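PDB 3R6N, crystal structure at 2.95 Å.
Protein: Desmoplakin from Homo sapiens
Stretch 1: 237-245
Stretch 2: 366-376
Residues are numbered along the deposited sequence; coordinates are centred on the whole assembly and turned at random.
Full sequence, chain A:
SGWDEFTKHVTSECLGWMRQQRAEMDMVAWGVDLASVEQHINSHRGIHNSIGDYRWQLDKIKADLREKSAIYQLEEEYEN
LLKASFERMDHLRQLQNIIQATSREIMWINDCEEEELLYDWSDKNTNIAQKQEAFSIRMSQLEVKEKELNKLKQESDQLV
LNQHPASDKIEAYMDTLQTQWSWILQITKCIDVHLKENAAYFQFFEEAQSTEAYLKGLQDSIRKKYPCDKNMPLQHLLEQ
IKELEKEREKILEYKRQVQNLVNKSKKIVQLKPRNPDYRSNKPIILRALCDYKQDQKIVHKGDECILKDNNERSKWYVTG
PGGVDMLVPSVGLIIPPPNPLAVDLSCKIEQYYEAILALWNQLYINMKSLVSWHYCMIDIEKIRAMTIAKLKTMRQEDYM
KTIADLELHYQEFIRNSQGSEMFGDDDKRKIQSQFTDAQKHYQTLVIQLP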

ATOM      1  N   LEU A 237      46.565  18.314 -19.442  1.00122.29           N
ATOM      2  CA  LEU A 237      45.486  19.125 -18.883  1.00116.47           C
ATOM      3  C   LEU A 237      44.254  19.139 -19.779  1.00120.69           C
ATOM      4  O   LEU A 237      43.144  18.846 -19.332  1.00120.50           O
ATOM      5  CB  LEU A 237      45.959  20.560 -18.649  1.00108.94           C
ATOM      6  CG  LEU A 237      46.794  20.820 -17.399  1.00102.97           C
ATOM      7  CD1 LEU A 237      47.294  22.254 -17.392  1.00 96.92           C
ATOM      8  CD2 LEU A 237      45.977  20.526 -16.151  1.00100.29           C
ATOM      9  N   LEU A 238      44.456  19.489 -21.044  1.00111.88           N
ATOM     10  CA  LEU A 238      43.355  19.603 -21.993  1.00111.57           C
ATOM     11  C   LEU A 238      42.576  18.294 -22.121  1.00113.79           C
ATOM     12  O   LEU A 238      41.378  18.301 -22.398  1.00113.02           O
ATOM     13  CB  LEU A 238      43.873  20.056 -23.360  1.00112.65           C
ATOM     14  CG  LEU A 238      44.654  21.373 -23.369  1.00110.59           C
ATOM     15  CD1 LEU A 238      45.057  21.743 -24.785  1.00111.80           C
ATOM     16  CD2 LEU A 238      43.838  22.488 -22.735  1.00106.92           C
ATOM     17  N   GLU A 239      43.267  17.177 -21.914  1.00154.09           N
ATOM     18  CA  GLU A 239      42.648  15.859 -21.997  1.00156.61           C
ATOM     19  C   GLU A 239      41.898  15.531 -20.711  1.00155.05           C
ATOM     20  O   GLU A 239      40.855  14.878 -20.740  1.00155.52           O
ATOM     21  CB  GLU A 239      43.707  14.794 -22.285  1.00160.58           C
ATOM     22  CG  GLU A 239      44.385  14.956 -23.638  1.00162.71           C
ATOM     23  CD  GLU A 239      45.803  14.415 -23.655  1.00165.48           C
ATOM     24  OE1 GLU A 239      46.367  14.189 -22.563  1.00165.14           O
ATOM     25  OE2 GLU A 239      46.355  14.222 -24.760  1.00168.13           O
ATOM     26  N   GLN A 240      42.439  15.987 -19.587  1.00125.20           N
ATOM     27  CA  GLN A 240      41.781  15.824 -18.295  1.00123.56           C
ATOM     28  C   GLN A 240      40.497  16.637 -18.244  1.00120.44           C
ATOM     29  O   GLN A 240      39.486  16.189 -17.706  1.00119.84           O
ATOM     30  CB  GLN A 240      42.708  16.260 -17.162  1.00122.03           C
ATOM     31  CG  GLN A 240      43.722  15.210 -16.743  1.00125.03           C
ATOM     32  CD  GLN A 240      43.111  14.119 -15.883  1.00126.76           C
ATOM     33  OE1 GLN A 240      42.100  13.513 -16.249  1.00127.25           O
ATOM     34  NE2 GLN A 240      43.720  13.866 -14.728  1.00123.40           N
ATOM     35  N   ILE A 241      40.548  17.840 -18.806  1.00 89.37           N
ATOM     36  CA  ILE A 241      39.385  18.713 -18.861  1.00 86.56           C
ATOM     37  C   ILE A 241      38.277  18.108 -19.716  1.00 87.64           C
ATOM     38  O   ILE A 241      37.096  18.263 -19.414  1.00 85.98           O
ATOM     39  CB  ILE A 241      39.751  20.096 -19.420  1.00 84.77           C
ATOM     40  CG1 ILE A 241      40.645  20.842 -18.435  1.00 79.05           C
ATOM     41  CG2 ILE A 241      38.502  20.910 -19.695  1.00 82.50           C
ATOM     42  CD1 ILE A 241      40.894  22.276 -18.824  1.00 74.73           C
ATOM     43  N   LYS A 242      38.662  17.419 -20.784  1.00135.70           N
ATOM     44  CA  LYS A 242      37.683  16.787 -21.660  1.00137.33           C
ATOM     45  C   LYS A 242      36.951  15.657 -20.945  1.00138.19           C
ATOM     46  O   LYS A 242      35.734  15.524 -21.066  1.00137.61           O
ATOM     47  CB  LYS A 242      38.338  16.296 -22.952  1.00140.76           C
ATOM     48  CG  LYS A 242      38.717  17.424 -23.897  1.00139.97           C
ATOM     49  CD  LYS A 242      39.417  16.918 -25.144  1.00143.55           C
ATOM     50  CE  LYS A 242      39.833  18.079 -26.040  1.00142.67           C
ATOM     51  NZ  LYS A 242      40.638  17.634 -27.211  1.00146.14           N
ATOM     52  N   GLU A 243      37.691  14.847 -20.195  1.00126.47           N
ATOM     53  CA  GLU A 243      37.074  13.811 -19.376  1.00127.15           C
ATOM     54  C   GLU A 243      36.256  14.447 -18.259  1.00123.62           C
ATOM     55  O   GLU A 243      35.195  13.952 -17.884  1.00123.25           O
ATOM     56  CB  GLU A 243      38.131  12.880 -18.782  1.00129.53           C
ATOM     57  CG  GLU A 243      38.578  11.769 -19.712  1.00133.81           C
ATOM     58  CD  GLU A 243      39.517  10.791 -19.032  1.00136.27           C
ATOM     59  OE1 GLU A 243      40.711  11.127 -18.867  1.00136.55           O
ATOM     60  OE2 GLU A 243      39.062   9.688 -18.655  1.00138.00           O
ATOM     61  N   LEU A 244      36.761  15.557 -17.736  1.00 98.56           N
ATOM     62  CA  LEU A 244      36.108  16.260 -16.644  1.00 95.41           C
ATOM     63  C   LEU A 244      34.753  16.807 -17.080  1.00 93.56           C
ATOM     64  O   LEU A 244      33.893  17.091 -16.249  1.00 91.47           O
ATOM     65  CB  LEU A 244      37.000  17.400 -16.152  1.00 93.61           C
ATOM     66  CG  LEU A 244      36.672  18.009 -14.790  1.00 87.29           C
ATOM     67  CD1 LEU A 244      37.020  17.033 -13.679  1.00 86.88           C
ATOM     68  CD2 LEU A 244      37.423  19.316 -14.609  1.00 81.79           C
ATOM     69  N   GLU A 245      34.566  16.961 -18.385  1.00109.11           N
ATOM     70  CA  GLU A 245      33.308  17.478 -18.909  1.00107.73           C
ATOM     71  C   GLU A 245      32.332  16.348 -19.217  1.00109.56           C
ATOM     72  O   GLU A 245      31.120  16.557 -19.256  1.00108.30           O
ATOM     73  CB  GLU A 245      33.550  18.358 -20.136  1.00107.74           C
ATOM     74  CG  GLU A 245      34.467  19.538 -19.848  1.00105.80           C
ATOM     75  CD  GLU A 245      34.446  20.591 -20.936  1.00105.21           C
ATOM     76  OE1 GLU A 245      33.347  20.896 -21.447  1.00104.44           O
ATOM     77  OE2 GLU A 245      35.527  21.116 -21.277  1.00105.59           O
ATOM     78  N   ASN A 366      40.071  25.277 -11.363  1.00103.08           N
ATOM     79  CA  ASN A 366      41.462  25.042 -11.006  1.00104.08           C
ATOM     80  C   ASN A 366      42.290  24.711 -12.234  1.00103.59           C
ATOM     81  O   ASN A 366      43.356  25.284 -12.447  1.00104.16           O
ATOM     82  CB  ASN A 366      41.587  23.920  -9.975  1.00104.84           C
ATOM     83  CG  ASN A 366      41.547  24.433  -8.549  1.00106.34           C
ATOM     84  OD1 ASN A 366      41.942  25.566  -8.274  1.00107.34           O
ATOM     85  ND2 ASN A 366      41.071  23.597  -7.633  1.00106.85           N
ATOM     86  N   MET A 367      41.791  23.789 -13.047  1.00 89.72           N
ATOM     87  CA  MET A 367      42.495  23.401 -14.261  1.00 89.83           C
ATOM     88  C   MET A 367      42.385  24.474 -15.339  1.00 89.14           C
ATOM     89  O   MET A 367      43.362  24.772 -16.022  1.00 89.67           O
ATOM     90  CB  MET A 367      41.984  22.058 -14.772  1.00 89.90           C
ATOM     91  CG  MET A 367      42.048  20.970 -13.717  1.00 90.66           C
ATOM     92  SD  MET A 367      42.253  19.316 -14.395  1.00 91.93           S
ATOM     93  CE  MET A 367      40.820  19.205 -15.460  1.00 91.00           C
ATOM     94  N   LYS A 368      41.202  25.060 -15.482  1.00 92.89           N
ATOM     95  CA  LYS A 368      41.001  26.127 -16.455  1.00 92.26           C
ATOM     96  C   LYS A 368      41.999  27.261 -16.242  1.00 92.95           C
ATOM     97  O   LYS A 368      42.426  27.917 -17.195  1.00 92.88           O
ATOM     98  CB  LYS A 368      39.562  26.652 -16.400  1.00 91.31           C
ATOM     99  CG  LYS A 368      38.636  26.013 -17.430  1.00 90.42           C
ATOM    100  CD  LYS A 368      39.023  26.427 -18.847  1.00 90.31           C
ATOM    101  CE  LYS A 368      38.686  25.352 -19.875  1.00 90.42           C
ATOM    102  NZ  LYS A 368      37.223  25.098 -19.985  1.00 89.48           N
ATOM    103  N   SER A 369      42.372  27.482 -14.987  1.00 92.94           N
ATOM    104  CA  SER A 369      43.321  28.532 -14.651  1.00 93.98           C
ATOM    105  C   SER A 369      44.743  28.056 -14.888  1.00 94.69           C
ATOM    106  O   SER A 369      45.629  28.853 -15.184  1.00 95.29           O
ATOM    107  CB  SER A 369      43.156  28.966 -13.195  1.00 95.17           C
ATOM    108  OG  SER A 369      43.602  27.952 -12.313  1.00 95.76           O
ATOM    109  N   LEU A 370      44.966  26.755 -14.749  1.00103.94           N
ATOM    110  CA  LEU A 370      46.290  26.202 -14.985  1.00104.95           C
ATOM    111  C   LEU A 370      46.582  26.183 -16.479  1.00104.86           C
ATOM    112  O   LEU A 370      47.738  26.160 -16.895  1.00105.89           O
ATOM    113  CB  LEU A 370      46.408  24.796 -14.401  1.00105.48           C
ATOM    114  CG  LEU A 370      47.818  24.209 -14.480  1.00106.87           C
ATOM    115  CD1 LEU A 370      48.805  25.097 -13.737  1.00107.63           C
ATOM    116  CD2 LEU A 370      47.849  22.791 -13.937  1.00107.62           C
ATOM    117  N   VAL A 371      45.522  26.200 -17.281  1.00 79.76           N
ATOM    118  CA  VAL A 371      45.664  26.234 -18.732  1.00 79.89           C
ATOM    119  C   VAL A 371      45.951  27.650 -19.214  1.00 79.66           C
ATOM    120  O   VAL A 371      46.769  27.854 -20.110  1.00 78.93           O
ATOM    121  CB  VAL A 371      44.407  25.696 -19.446  1.00 77.31           C
ATOM    122  CG1 VAL A 371      44.576  25.787 -20.953  1.00 76.94           C
ATOM    123  CG2 VAL A 371      44.132  24.262 -19.032  1.00 77.57           C
ATOM    124  N   SER A 372      45.277  28.628 -18.619  1.00 85.17           N
ATOM    125  CA  SER A 372      45.511  30.023 -18.971  1.00 85.21           C
ATOM    126  C   SER A 372      46.908  30.449 -18.548  1.00 86.51           C
ATOM    127  O   SER A 372      47.497  31.351 -19.137  1.00 87.00           O
ATOM    128  CB  SER A 372      44.465  30.938 -18.328  1.00 84.67           C
ATOM    129  OG  SER A 372      43.238  30.896 -19.036  1.00 83.45           O
ATOM    130  N   TRP A 373      47.430  29.793 -17.517  1.00105.22           N
ATOM    131  CA  TRP A 373      48.775  30.073 -17.041  1.00106.55           C
ATOM    132  C   TRP A 373      49.780  29.657 -18.104  1.00107.24           C
ATOM    133  O   TRP A 373      50.662  30.429 -18.475  1.00108.02           O
ATOM    134  CB  TRP A 373      49.043  29.331 -15.732  1.00107.19           C
ATOM    135  CG  TRP A 373      50.343  29.697 -15.084  1.00108.66           C
ATOM    136  CD1 TRP A 373      50.605  30.816 -14.352  1.00109.62           C
ATOM    137  CD2 TRP A 373      51.556  28.935 -15.102  1.00109.66           C
ATOM    138  NE1 TRP A 373      51.909  30.803 -13.917  1.00111.01           N
ATOM    139  CE2 TRP A 373      52.514  29.658 -14.363  1.00110.95           C
ATOM    140  CE3 TRP A 373      51.926  27.714 -15.672  1.00109.91           C
ATOM    141  CZ2 TRP A 373      53.815  29.200 -14.179  1.00112.20           C
ATOM    142  CZ3 TRP A 373      53.220  27.261 -15.489  1.00111.35           C
ATOM    143  CH2 TRP A 373      54.149  28.003 -14.749  1.00112.33           C
ATOM    144  N   HIS A 374      49.628  28.434 -18.602  1.00105.67           N
ATOM    145  CA  HIS A 374      50.518  27.919 -19.636  1.00106.92           C
ATOM    146  C   HIS A 374      50.433  28.714 -20.936  1.00106.83           C
ATOM    147  O   HIS A 374      51.453  29.111 -21.493  1.00108.02           O
ATOM    148  CB  HIS A 374      50.243  26.440 -19.896  1.00107.48           C
ATOM    149  CG  HIS A 374      50.974  25.523 -18.967  1.00108.60           C
ATOM    150  ND1 HIS A 374      50.333  24.566 -18.209  1.00108.29           N
ATOM    151  CD2 HIS A 374      52.291  25.418 -18.672  1.00110.08           C
ATOM    152  CE1 HIS A 374      51.224  23.908 -17.489  1.00109.55           C
ATOM    153  NE2 HIS A 374      52.420  24.406 -17.750  1.00110.64           N
ATOM    154  N   TYR A 375      49.214  28.948 -21.412  1.00 87.43           N
ATOM    155  CA  TYR A 375      49.012  29.750 -22.615  1.00 85.00           C
ATOM    156  C   TYR A 375      49.693  31.107 -22.476  1.00 87.49           C
ATOM    157  O   TYR A 375      50.215  31.651 -23.449  1.00 85.91           O
ATOM    158  CB  TYR A 375      47.520  29.930 -22.903  1.00 83.44           C
ATOM    159  CG  TYR A 375      46.854  28.719 -23.518  1.00 83.59           C
ATOM    160  CD1 TYR A 375      47.563  27.855 -24.346  1.00 85.49           C
ATOM    161  CD2 TYR A 375      45.512  28.441 -23.277  1.00 82.21           C
ATOM    162  CE1 TYR A 375      46.956  26.745 -24.915  1.00 86.18           C
ATOM    163  CE2 TYR A 375      44.894  27.335 -23.839  1.00 82.57           C
ATOM    164  CZ  TYR A 375      45.619  26.490 -24.657  1.00 84.65           C
ATOM    165  OH  TYR A 375      45.005  25.390 -25.215  1.00 85.53           O
ATOM    166  N   CYS A 376      49.688  31.644 -21.260  1.00 82.32           N
ATOM    167  CA  CYS A 376      50.333  32.921 -20.972  1.00 83.19           C
ATOM    168  C   CYS A 376      51.855  32.843 -21.038  1.00 84.81           C
ATOM    169  O   CYS A 376      52.509  33.777 -21.497  1.00 85.51           O
ATOM    170  CB  CYS A 376      49.915  33.434 -19.595  1.00 85.51           C
ATOM    171  SG  CYS A 376      48.347  34.312 -19.575  1.00 84.46           S
TER

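Both segments belong to helices and run nearly antiparallel, their N-to-C directions differing by 154° and their axes approaching to 10.2 Å. No hydrogen bond crosses between them, so what joins them is almost entirely the packing of apolar side chains.

Two knobs-into-holes arrangements, one from each helix, account for the two most covered residues, Leu237 and Met367. Leu237 enters a hole formed by Met367, Leu370, Val371 and His374; its CD1 lies 4.1 Å from Val371 CG2. A branched aliphatic side chain suits this position, since both methyls pack against Leu370 CD2 (CD1 at 3.5 Å, CD2 at 3.7 Å), and CD2 also lies 4.3 Å from Met367 SD. In return, Met367 sits among Leu237, Gln240, Ile241 and Leu244. Its unbranched chain carries the terminal methyl into the hole, against the surface of the other helix, where CE is 3.4 Å from Ile241 CG1 and 3.5 Å from Leu244 CD2. Buried and directed toward the other helix, Ile241 and Leu244 suit this hole by lining it with hydrocarbon. Gln240 lends its aliphatic base, CB standing 3.9 Å from Met367 CE, while its polar end leads away.

Val371 packs against Leu237, Leu238 and Ile241; CG1 and CG2 both come near Leu238 CD2 (3.8 and 4.1 Å), and CG2 is 3.8 Å from Ile241 CD1. Leu238 starts sideways, but is long enough to reach Val371.

Residues with polar ends add further van der Waals contacts. The imidazole of His374 meets Leu237 at its edge, with ND1 3.9 Å from CD1. Tyr375 starts sideways, but its long side chain brings OH within 3.7 Å of Leu238 CD1. Lys368 points away at CB, yet its flexible chain returns to place CE 3.9 Å from Ile241 CD1.

Charge plays a minor part. Lys368 NZ and Glu245 OE2 are 4.5 Å apart, beyond a salt bridge, though their opposite charges can still attract.

Within the second helix, Ser369 OG donates a hydrogen bond to Asn366 O at 2.7 Å, satisfying a buried hydroxyl without a partner across the contact.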